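Local coordinates for protein cellulosomal scaffoldin (Acetivibrio cellulolyticus, PDB 3ZUC) that binds crystalline cellulose through this family 3b carbohydrate-binding module, one part of a long cellulosome scaffold that probably also hydrolyses cellulose, at residues V8-A13 with D137-Y142; T48-K53 with Q120-S125; F57-S62 with S67-T72. All blocks are in the same frame, centred on the assembly; numbering follows the deposited sequence. Where two conformers were deposited one is given.

Contact 1: residues V8-A13 with D137-Y142; sequences VEFFNA and DKVTAY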
loop_
_atom_site.group_PDB
_atom_site.type_symbol
_atom_site.label_atom_id
_atom_site.label_comp_id
_atom_site.label_asym_id
_atom_site.label_seq_id
_atom_site.Cartn_x
_atom_site.Cartn_y
_atom_site.Cartn_z
ATOM N N VAL A 8 -10.003 -1.142 3.806
ATOM C CA VAL A 8 -8.961 -1.043 2.810
ATOM C C VAL A 8 -9.345 -1.869 1.596
ATOM O O VAL A 8 -9.615 -3.068 1.698
ATOM C CB VAL A 8 -7.604 -1.521 3.382
ATOM C CG1 VAL A 8 -6.518 -1.361 2.337
ATOM C CG2 VAL A 8 -7.268 -0.751 4.647
ATOM N N GLU A 9 -9.404 -1.218 0.449
ATOM C CA GLU A 9 -9.601 -1.883 -0.823
ATOM C C GLU A 9 -8.355 -1.631 -1.684
ATOM O O GLU A 9 -7.608 -0.668 -1.452
ATOM C CB GLU A 9 -10.830 -1.325 -1.525
ATOM C CG GLU A 9 -12.139 -1.523 -0.817
ATOM C CD GLU A 9 -13.174 -0.628 -1.454
ATOM O OE1 GLU A 9 -13.251 0.553 -1.084
ATOM O OE2 GLU A 9 -13.856 -1.073 -2.396
ATOM N N PHE A 10 -8.168 -2.458 -2.707
ATOM C CA PHE A 10 -6.922 -2.451 -3.424
ATOM C C PHE A 10 -7.102 -3.016 -4.829
ATOM O O PHE A 10 -7.925 -3.916 -5.029
ATOM C CB PHE A 10 -5.897 -3.335 -2.675
ATOM C CG PHE A 10 -4.526 -3.319 -3.304
ATOM C CD1 PHE A 10 -3.668 -2.263 -3.072
ATOM C CD2 PHE A 10 -4.128 -4.316 -4.174
ATOM C CE1 PHE A 10 -2.452 -2.183 -3.709
ATOM C CE2 PHE A 10 -2.897 -4.239 -4.798
ATOM C CZ PHE A 10 -2.087 -3.160 -4.563
ATOM N N PHE A 11 -6.279 -2.552 -5.773
ATOM C CA PHE A 11 -5.992 -3.298 -6.994
ATOM C C PHE A 11 -4.678 -2.794 -7.565
ATOM O O PHE A 11 -4.140 -1.770 -7.136
ATOM C CB PHE A 11 -7.136 -3.272 -8.033
ATOM C CG PHE A 11 -7.349 -1.961 -8.769
ATOM C CD1 PHE A 11 -7.948 -0.880 -8.157
ATOM C CD2 PHE A 11 -7.021 -1.853 -10.104
ATOM C CE1 PHE A 11 -8.208 0.295 -8.844
ATOM C CE2 PHE A 11 -7.271 -0.679 -10.809
ATOM C CZ PHE A 11 -7.873 0.391 -10.184
ATOM N N ASN A 12 -4.148 -3.546 -8.524
ATOM C CA ASN A 12 -2.932 -3.190 -9.225
ATOM C C ASN A 12 -3.263 -2.534 -10.559
ATOM O O ASN A 12 -3.994 -3.126 -11.370
ATOM C CB ASN A 12 -2.097 -4.451 -9.515
ATOM C CG ASN A 12 -1.488 -5.047 -8.259
ATOM O OD1 ASN A 12 -2.093 -5.880 -7.585
ATOM N ND2 ASN A 12 -0.291 -4.582 -7.914
ATOM N N ALA A 13 -2.740 -1.338 -10.822
ATOM C CA ALA A 13 -3.098 -0.639 -12.069
ATOM C C ALA A 13 -2.469 -1.246 -13.301
ATOM O O ALA A 13 -2.981 -1.052 -14.400
ATOM C CB ALA A 13 -2.752 0.837 -12.012
ATOM N N ASP A 137 -7.179 -8.727 1.655
ATOM C CA ASP A 137 -6.513 -8.954 2.938
ATOM C C ASP A 137 -5.034 -9.273 2.793
ATOM O O ASP A 137 -4.362 -9.531 3.792
ATOM C CB ASP A 137 -7.234 -10.045 3.759
ATOM C CG ASP A 137 -7.117 -11.440 3.168
ATOM O OD1 ASP A 137 -6.363 -11.646 2.205
ATOM O OD2 ASP A 137 -7.791 -12.348 3.714
ATOM N N LYS A 138 -4.500 -9.167 1.576
ATOM C CA LYS A 138 -3.084 -9.439 1.324
ATOM C C LYS A 138 -2.251 -8.160 1.278
ATOM O O LYS A 138 -1.043 -8.238 1.080
ATOM C CB LYS A 138 -2.902 -10.248 0.044
ATOM C CG LYS A 138 -3.642 -11.565 0.035
ATOM C CD LYS A 138 -3.258 -12.416 1.196
ATOM C CE LYS A 138 -3.890 -13.818 1.117
ATOM N NZ LYS A 138 -5.355 -13.890 1.285
ATOM N N VAL A 139 -2.886 -7.009 1.461
ATOM C CA VAL A 139 -2.206 -5.785 1.882
ATOM C C VAL A 139 -2.617 -5.516 3.326
ATOM O O VAL A 139 -3.679 -5.968 3.763
ATOM C CB VAL A 139 -2.514 -4.571 0.965
ATOM C CG1 VAL A 139 -1.926 -4.793 -0.409
ATOM C CG2 VAL A 139 -4.025 -4.290 0.889
ATOM N N THR A 140 -1.769 -4.810 4.056
ATOM C CA THR A 140 -2.067 -4.506 5.449
ATOM C C THR A 140 -2.085 -3.012 5.696
ATOM O O THR A 140 -1.481 -2.221 4.947
ATOM C CB THR A 140 -1.103 -5.226 6.410
ATOM O OG1 THR A 140 0.222 -4.836 6.050
ATOM C CG2 THR A 140 -1.255 -6.744 6.338
ATOM N N ALA A 141 -2.779 -2.623 6.760
ATOM C CA ALA A 141 -2.769 -1.240 7.215
ATOM C C ALA A 141 -2.620 -1.223 8.720
ATOM O O ALA A 141 -2.940 -2.203 9.409
ATOM C CB ALA A 141 -4.048 -0.501 6.824
ATOM N N TYR A 142 -2.138 -0.086 9.202
ATOM C CA TYR A 142 -1.757 0.129 10.591
ATOM C C TYR A 142 -2.233 1.488 11.038
ATOM O O TYR A 142 -2.277 2.429 10.233
ATOM C CB TYR A 142 -0.215 0.091 10.747
ATOM C CG TYR A 142 0.365 -1.185 10.211
ATOM C CD1 TYR A 142 0.556 -1.349 8.845
ATOM C CD2 TYR A 142 0.647 -2.263 11.041
ATOM C CE1 TYR A 142 0.969 -2.545 8.317
ATOM C CE2 TYR A 142 1.094 -3.466 10.525
ATOM C CZ TYR A 142 1.225 -3.614 9.149
ATOM O OH TYR A 142 1.590 -4.795 8.583
#
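V139, the residue that meets both V8 and F10, comes straight after a tight ion pair: K138 NZ lies 2.6 Å from D137 OD1, on the syn side of the carboxylate. That bridge belongs to the turn alone. Everything that passes between 8-13 and 137-142 is apolar.

V139 does most of the work, each methyl with its own job. CG1 sits almost squarely over the middle of the F10 ring, 4.1 Å from the ring centroid and only 10° off the ring normal, a clear CH-pi contact. CG2 lies against both neighbours of the other strand, 4.1 Å from V8 CG1 and as far from F10 CB. CG anti to the backbone N (chi1 -176°) carries the F10 ring into the interior, and chi2 near 80° turns its face to V139 CG1. Further along, V8 splits its branches: CG1 goes to V139, while CG2 rests 3.9 Å from A141 CB.

These are the inner faces of two sheets. Strand 6-12 belongs to one and strand 140-143 to the other, so the contact spans the beta sandwich of the CBM3 module near its centre. W136, lying almost parallel to the F10 ring, Y45, and F26 meeting it edge-to-face extend the aromatic cluster, and W149 touches both V8 and A141.

With all four touching residues buried, this junction relies on shape and dispersion between methyls and a ring face; directional polar bonds between these two segments contribute nothing to holding the sheets together.

Contact 2: residues T48-K53 with Q120-S125; sequences TVDGDK and QADDYS. With CA (calcium ion), chain B.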
loop_
_atom_site.group_PDB
_atom_site.type_symbol
_atom_site.label_atom_id
_atom_site.label_comp_id
_atom_site.label_asym_id
_atom_site.label_seq_id
_atom_site.Cartn_x
_atom_site.Cartn_y
_atom_site.Cartn_z
ATOM N N THR A 48 8.243 -10.074 -3.612
ATOM C CA THR A 48 9.609 -10.545 -3.793
ATOM C C THR A 48 10.287 -9.647 -4.824
ATOM O O THR A 48 9.743 -9.419 -5.913
ATOM C CB THR A 48 9.716 -12.009 -4.208
ATOM O OG1 THR A 48 9.113 -12.166 -5.487
ATOM C CG2 THR A 48 9.044 -12.922 -3.199
ATOM N N VAL A 49 11.441 -9.099 -4.470
ATOM C CA VAL A 49 12.067 -8.062 -5.272
ATOM C C VAL A 49 12.631 -8.541 -6.609
ATOM O O VAL A 49 12.732 -7.740 -7.532
ATOM C CB VAL A 49 13.131 -7.316 -4.416
ATOM C CG1 VAL A 49 14.339 -8.191 -4.107
ATOM C CG2 VAL A 49 13.555 -5.998 -5.031
ATOM N N ASP A 50 13.002 -9.824 -6.706
ATOM C CA ASP A 50 13.552 -10.377 -7.952
ATOM C C ASP A 50 14.784 -9.588 -8.418
ATOM O O ASP A 50 14.842 -9.086 -9.550
ATOM C CB ASP A 50 12.492 -10.428 -9.046
ATOM C CG ASP A 50 11.360 -11.340 -8.699
ATOM O OD1 ASP A 50 11.656 -12.547 -8.492
ATOM O OD2 ASP A 50 10.207 -10.904 -8.655
ATOM N N GLY A 51 15.777 -9.516 -7.525
ATOM C CA GLY A 51 16.979 -8.743 -7.761
ATOM C C GLY A 51 16.901 -7.434 -6.995
ATOM O O GLY A 51 16.241 -6.491 -7.417
ATOM N N ASP A 52 17.555 -7.391 -5.844
ATOM C CA ASP A 52 17.480 -6.235 -4.954
ATOM C C ASP A 52 18.250 -5.071 -5.586
ATOM O O ASP A 52 19.365 -5.218 -6.063
ATOM C CB ASP A 52 18.069 -6.582 -3.591
ATOM C CG ASP A 52 17.810 -5.540 -2.508
ATOM O OD1 ASP A 52 16.870 -4.747 -2.638
ATOM O OD2 ASP A 52 18.566 -5.549 -1.490
ATOM N N LYS A 53 17.610 -3.908 -5.588
ATOM C CA LYS A 53 18.192 -2.655 -6.042
ATOM C C LYS A 53 17.551 -1.562 -5.195
ATOM O O LYS A 53 16.483 -1.762 -4.604
ATOM C CB LYS A 53 17.862 -2.375 -7.517
ATOM C CG LYS A 53 18.346 -3.446 -8.483
ATOM C CD LYS A 53 19.872 -3.457 -8.618
ATOM C CE LYS A 53 20.409 -4.669 -9.347
ATOM N NZ LYS A 53 19.825 -4.822 -10.713
ATOM N N GLN A 120 5.921 -9.929 -10.972
ATOM C CA GLN A 120 4.800 -9.659 -10.078
ATOM C C GLN A 120 4.080 -10.928 -9.642
ATOM O O GLN A 120 3.414 -10.944 -8.600
ATOM C CB GLN A 120 3.790 -8.705 -10.712
ATOM C CG GLN A 120 4.384 -7.388 -11.141
ATOM C CD GLN A 120 3.333 -6.306 -11.193
ATOM O OE1 GLN A 120 2.961 -5.770 -10.144
ATOM N NE2 GLN A 120 2.820 -6.006 -12.383
ATOM N N ALA A 121 4.157 -11.985 -10.454
ATOM C CA ALA A 121 3.257 -13.110 -10.290
ATOM C C ALA A 121 3.391 -13.809 -8.944
ATOM O O ALA A 121 2.407 -14.369 -8.457
ATOM C CB ALA A 121 3.464 -14.122 -11.410
ATOM N N ASP A 122 4.589 -13.800 -8.362
ATOM C CA ASP A 122 4.817 -14.459 -7.082
ATOM C C ASP A 122 4.653 -13.552 -5.870
ATOM O O ASP A 122 4.906 -13.995 -4.754
ATOM C CB ASP A 122 6.185 -15.136 -7.042
ATOM C CG ASP A 122 7.349 -14.155 -6.968
ATOM O OD1 ASP A 122 7.207 -13.018 -7.460
ATOM O OD2 ASP A 122 8.413 -14.549 -6.431
ATOM N N ASP A 123 4.236 -12.304 -6.056
ATOM C CA ASP A 123 4.206 -11.380 -4.942
ATOM C C ASP A 123 2.986 -11.603 -4.058
ATOM O O ASP A 123 1.860 -11.665 -4.547
ATOM C CB ASP A 123 4.202 -9.943 -5.463
ATOM C CG ASP A 123 5.497 -9.567 -6.169
ATOM O OD1 ASP A 123 6.519 -10.255 -5.933
ATOM O OD2 ASP A 123 5.475 -8.555 -6.922
ATOM N N TYR A 124 3.203 -11.637 -2.751
ATOM C CA TYR A 124 2.140 -11.881 -1.780
ATOM C C TYR A 124 0.950 -10.940 -1.993
ATOM O O TYR A 124 -0.201 -11.376 -1.939
ATOM C CB TYR A 124 2.707 -11.715 -0.369
ATOM C CG TYR A 124 1.754 -11.910 0.770
ATOM C CD1 TYR A 124 1.035 -10.858 1.320
ATOM C CD2 TYR A 124 1.634 -13.147 1.359
ATOM C CE1 TYR A 124 0.204 -11.037 2.401
ATOM C CE2 TYR A 124 0.810 -13.346 2.441
ATOM C CZ TYR A 124 0.086 -12.296 2.959
ATOM O OH TYR A 124 -0.741 -12.519 4.037
ATOM N N SER A 125 1.214 -9.656 -2.211
ATOM C CA SER A 125 0.144 -8.672 -2.305
ATOM C C SER A 125 -0.442 -8.474 -3.712
ATOM O O SER A 125 -1.425 -7.741 -3.855
ATOM C CB SER A 125 0.609 -7.318 -1.779
ATOM O OG SER A 125 0.956 -7.354 -0.408
HETATM CA CA CA B . 8.309 -10.876 -7.328
HETATM O O HOH W 1 10.069 -14.615 -8.911
HETATM O O HOH W 2 7.989 -8.495 -7.901
#
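The two loops close up where T48 passes D123, their CA atoms 5.6 Å apart, and the backbone N of T48 donates to D123 OD1 at 2.9 Å along a fairly straight path (163°), reaching the oxygen from above the carboxylate plane. The same OD1 also binds the calcium ion.

T48 grips the metal twice, through its carbonyl O and through OG1, the latter 2.4 Å from calcium. Having given OG1 to the ion, T48 uses the hydroxyl hydrogen on D122: OG1 donates to D122 OD2 at 2.7 Å, on the syn side though well out of the carboxylate plane. D122 thus divides its two oxygens, OD1 to the calcium and OD2 to the threonine. Its chi1 of 71° tucks the carboxylate between its own backbone N and carbonyl carbon, turned toward T48. D50, on the same loop as T48, puts OD2 2.3 Å from the ion. Its other oxygen, OD1, is 4.3 Å from D122 OD2, and water 1 spans the gap, donating to D50 OD1 at 2.6 Å and only weakly to D122 OD2. Water 2 is a calcium ligand too, and it donates to D123 OD2 at 2.7 Å. The carbonyl O of N119 completes seven ligands.

This is the calcium site of the module, at one end of the sandwich. Three aspartates converge on one ion, and their mutual repulsion is probably offset by it; because both loops supply ligands, the calcium ties 48-53 to 120-125.

Contact 3: residues F57-S62 with S67-T72; sequences FWCDWS and SNVTGT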
loop_
_atom_site.group_PDB
_atom_site.type_symbol
_atom_site.label_atom_id
_atom_site.label_comp_id
_atom_site.label_asym_id
_atom_site.label_seq_id
_atom_site.Cartn_x
_atom_site.Cartn_y
_atom_site.Cartn_z
ATOM N N PHE A 57 9.443 4.935 -4.411
ATOM C CA PHE A 57 7.995 5.053 -4.512
ATOM C C PHE A 57 7.619 6.491 -4.853
ATOM O O PHE A 57 8.135 7.433 -4.255
ATOM C CB PHE A 57 7.363 4.670 -3.167
ATOM C CG PHE A 57 5.866 4.889 -3.105
ATOM C CD1 PHE A 57 4.997 3.982 -3.660
ATOM C CD2 PHE A 57 5.335 6.018 -2.518
ATOM C CE1 PHE A 57 3.628 4.173 -3.595
ATOM C CE2 PHE A 57 3.949 6.212 -2.457
ATOM C CZ PHE A 57 3.110 5.296 -3.003
ATOM N N TRP A 58 6.660 6.615 -5.766
ATOM C CA TRP A 58 6.040 7.886 -6.076
ATOM C C TRP A 58 4.542 7.758 -5.858
ATOM O O TRP A 58 3.923 6.824 -6.348
ATOM C CB TRP A 58 6.286 8.262 -7.539
ATOM C CG TRP A 58 7.731 8.341 -7.929
ATOM C CD1 TRP A 58 8.581 9.407 -7.812
ATOM C CD2 TRP A 58 8.506 7.290 -8.529
ATOM N NE1 TRP A 58 9.837 9.072 -8.294
ATOM C CE2 TRP A 58 9.812 7.778 -8.730
ATOM C CE3 TRP A 58 8.232 5.975 -8.889
ATOM C CZ2 TRP A 58 10.825 7.000 -9.300
ATOM C CZ3 TRP A 58 9.236 5.208 -9.451
ATOM C CH2 TRP A 58 10.512 5.722 -9.644
ATOM N N CYS A 59 3.952 8.707 -5.148
ATOM C CA CYS A 59 2.499 8.845 -5.146
ATOM C C CYS A 59 2.156 9.815 -6.261
ATOM O O CYS A 59 2.561 10.978 -6.227
ATOM C CB CYS A 59 1.993 9.345 -3.800
ATOM S SG CYS A 59 0.185 9.564 -3.806
ATOM N N ASP A 60 1.455 9.328 -7.269
ATOM C CA ASP A 60 1.057 10.177 -8.381
ATOM C C ASP A 60 -0.180 10.984 -8.059
ATOM O O ASP A 60 -0.319 12.118 -8.533
ATOM C CB ASP A 60 0.850 9.340 -9.624
ATOM C CG ASP A 60 2.121 8.676 -10.088
ATOM O OD1 ASP A 60 3.206 9.291 -10.029
ATOM O OD2 ASP A 60 2.037 7.515 -10.507
ATOM N N TRP A 61 -1.065 10.438 -7.244
ATOM C CA TRP A 61 -2.292 11.131 -6.933
ATOM C C TRP A 61 -2.907 10.588 -5.655
ATOM O O TRP A 61 -3.036 9.371 -5.457
ATOM C CB TRP A 61 -3.302 11.013 -8.088
ATOM C CG TRP A 61 -4.647 11.511 -7.694
ATOM C CD1 TRP A 61 -5.018 12.798 -7.448
ATOM C CD2 TRP A 61 -5.808 10.711 -7.480
ATOM N NE1 TRP A 61 -6.342 12.840 -7.078
ATOM C CE2 TRP A 61 -6.851 11.568 -7.098
ATOM C CE3 TRP A 61 -6.061 9.338 -7.569
ATOM C CZ2 TRP A 61 -8.134 11.092 -6.791
ATOM C CZ3 TRP A 61 -7.318 8.874 -7.278
ATOM C CH2 TRP A 61 -8.343 9.744 -6.899
ATOM N N SER A 62 -3.328 11.519 -4.811
ATOM C CA SER A 62 -4.243 11.241 -3.733
ATOM C C SER A 62 -4.980 12.540 -3.434
ATOM O O SER A 62 -4.369 13.602 -3.472
ATOM C CB SER A 62 -3.511 10.819 -2.461
ATOM O OG SER A 62 -4.417 10.529 -1.409
ATOM N N SER A 67 2.136 14.876 -2.441
ATOM C CA SER A 67 3.399 15.143 -1.746
ATOM C C SER A 67 3.355 14.755 -0.267
ATOM O O SER A 67 4.407 14.651 0.368
ATOM C CB SER A 67 3.807 16.619 -1.867
ATOM O OG SER A 67 2.923 17.450 -1.168
ATOM N N ASN A 68 2.154 14.529 0.258
ATOM C CA ASN A 68 1.974 14.121 1.642
ATOM C C ASN A 68 2.022 12.605 1.823
ATOM O O ASN A 68 1.881 12.126 2.941
ATOM C CB ASN A 68 0.652 14.679 2.161
ATOM C CG ASN A 68 0.662 16.168 2.191
ATOM O OD1 ASN A 68 1.639 16.765 2.624
ATOM N ND2 ASN A 68 -0.422 16.786 1.773
ATOM N N VAL A 69 2.225 11.859 0.738
ATOM C CA VAL A 69 2.215 10.403 0.759
ATOM C C VAL A 69 3.573 9.918 0.295
ATOM O O VAL A 69 3.982 10.226 -0.825
ATOM C CB VAL A 69 1.132 9.870 -0.187
ATOM C CG1 VAL A 69 1.103 8.352 -0.154
ATOM C CG2 VAL A 69 -0.236 10.465 0.134
ATOM N N THR A 70 4.286 9.211 1.162
ATOM C CA THR A 70 5.641 8.764 0.849
ATOM C C THR A 70 5.800 7.278 1.142
ATOM O O THR A 70 4.993 6.678 1.863
ATOM C CB THR A 70 6.690 9.581 1.606
ATOM O OG1 THR A 70 6.433 9.478 3.001
ATOM C CG2 THR A 70 6.659 11.041 1.171
ATOM N N GLY A 71 6.841 6.687 0.570
ATOM C CA GLY A 71 7.069 5.267 0.691
ATOM C C GLY A 71 8.514 4.961 0.977
ATOM O O GLY A 71 9.429 5.627 0.474
ATOM N N THR A 72 8.718 3.896 1.749
ATOM C CA THR A 72 10.028 3.335 2.006
ATOM C C THR A 72 9.950 1.821 1.853
ATOM O O THR A 72 8.861 1.248 1.814
ATOM C CB THR A 72 10.540 3.699 3.400
ATOM O OG1 THR A 72 9.583 3.256 4.351
ATOM C CG2 THR A 72 10.797 5.182 3.552
HETATM O O HOH W 3 10.720 6.067 -1.997
HETATM O O HOH W 4 8.044 8.289 -1.522
HETATM O O HOH W 5 5.105 10.611 -3.292
#
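F57 and G71 face each other across two antiparallel strands, and water bridges their backbones twice: water 3 joins F57 N to G71 O, and water 4 joins F57 O to G71 N, 2.9 Å from each. Water 5 accepts from C59 N and donates to V69 O at 2.7 Å. Thus three waters each bridge a backbone N-H on one strand to a carbonyl on the other. The strand directions are 160° apart, with axes 6.1 Å apart at closest.

Ring-to-backbone packing comes next. F57 chi1 (174°) points the ring away from its own backbone N, over the facing strand; its CD2 reaches 3.5 Å from G71 N and nearly as close to G71 CA, an approach open because glycine carries no side chain.

The apolar group centres on V69. Its CB meets C59 CB and SG, both at 3.8 Å; CG1 comes to the edge of the F57 ring, 4.2 Å from CE2; and CG2 faces S62 CB. The hydroxyl of S62 is used elsewhere, on E105 O. I89 packs on both F57 and V69.

Each strand is the outermost of its own sheet, one in either layer of the sandwich, and just beyond C59 a classic bulge puts D60 and W61 both opposite Q107. The two edge strands are therefore joined through a row of water molecules and not by direct backbone hydrogen bonds, and are packed on the inner side by F57, C59 and V69.

In the fold
Contacts 1 and 2 touch, though their centres are 16 Å apart. K138 O probably accepts a hydrogen bond from S125 OG (2.6 Å), and V139 CG1 packs 3.8 Å from S125 CB, so the segment that carries calcium ligands D122 and D123 runs directly into the core. The F10 side chain is still about 13 Å from the ion. Contact 3 stands apart: its centre is 15 Å from that of contact 1, with nearest atoms about 8 Å apart, and 20 Å from that of contact 2, which it meets only along the sequence. Contacts 1 and 3 bridge the same two sheets, one through the buried apolar interior, the other along an edge bridged by water.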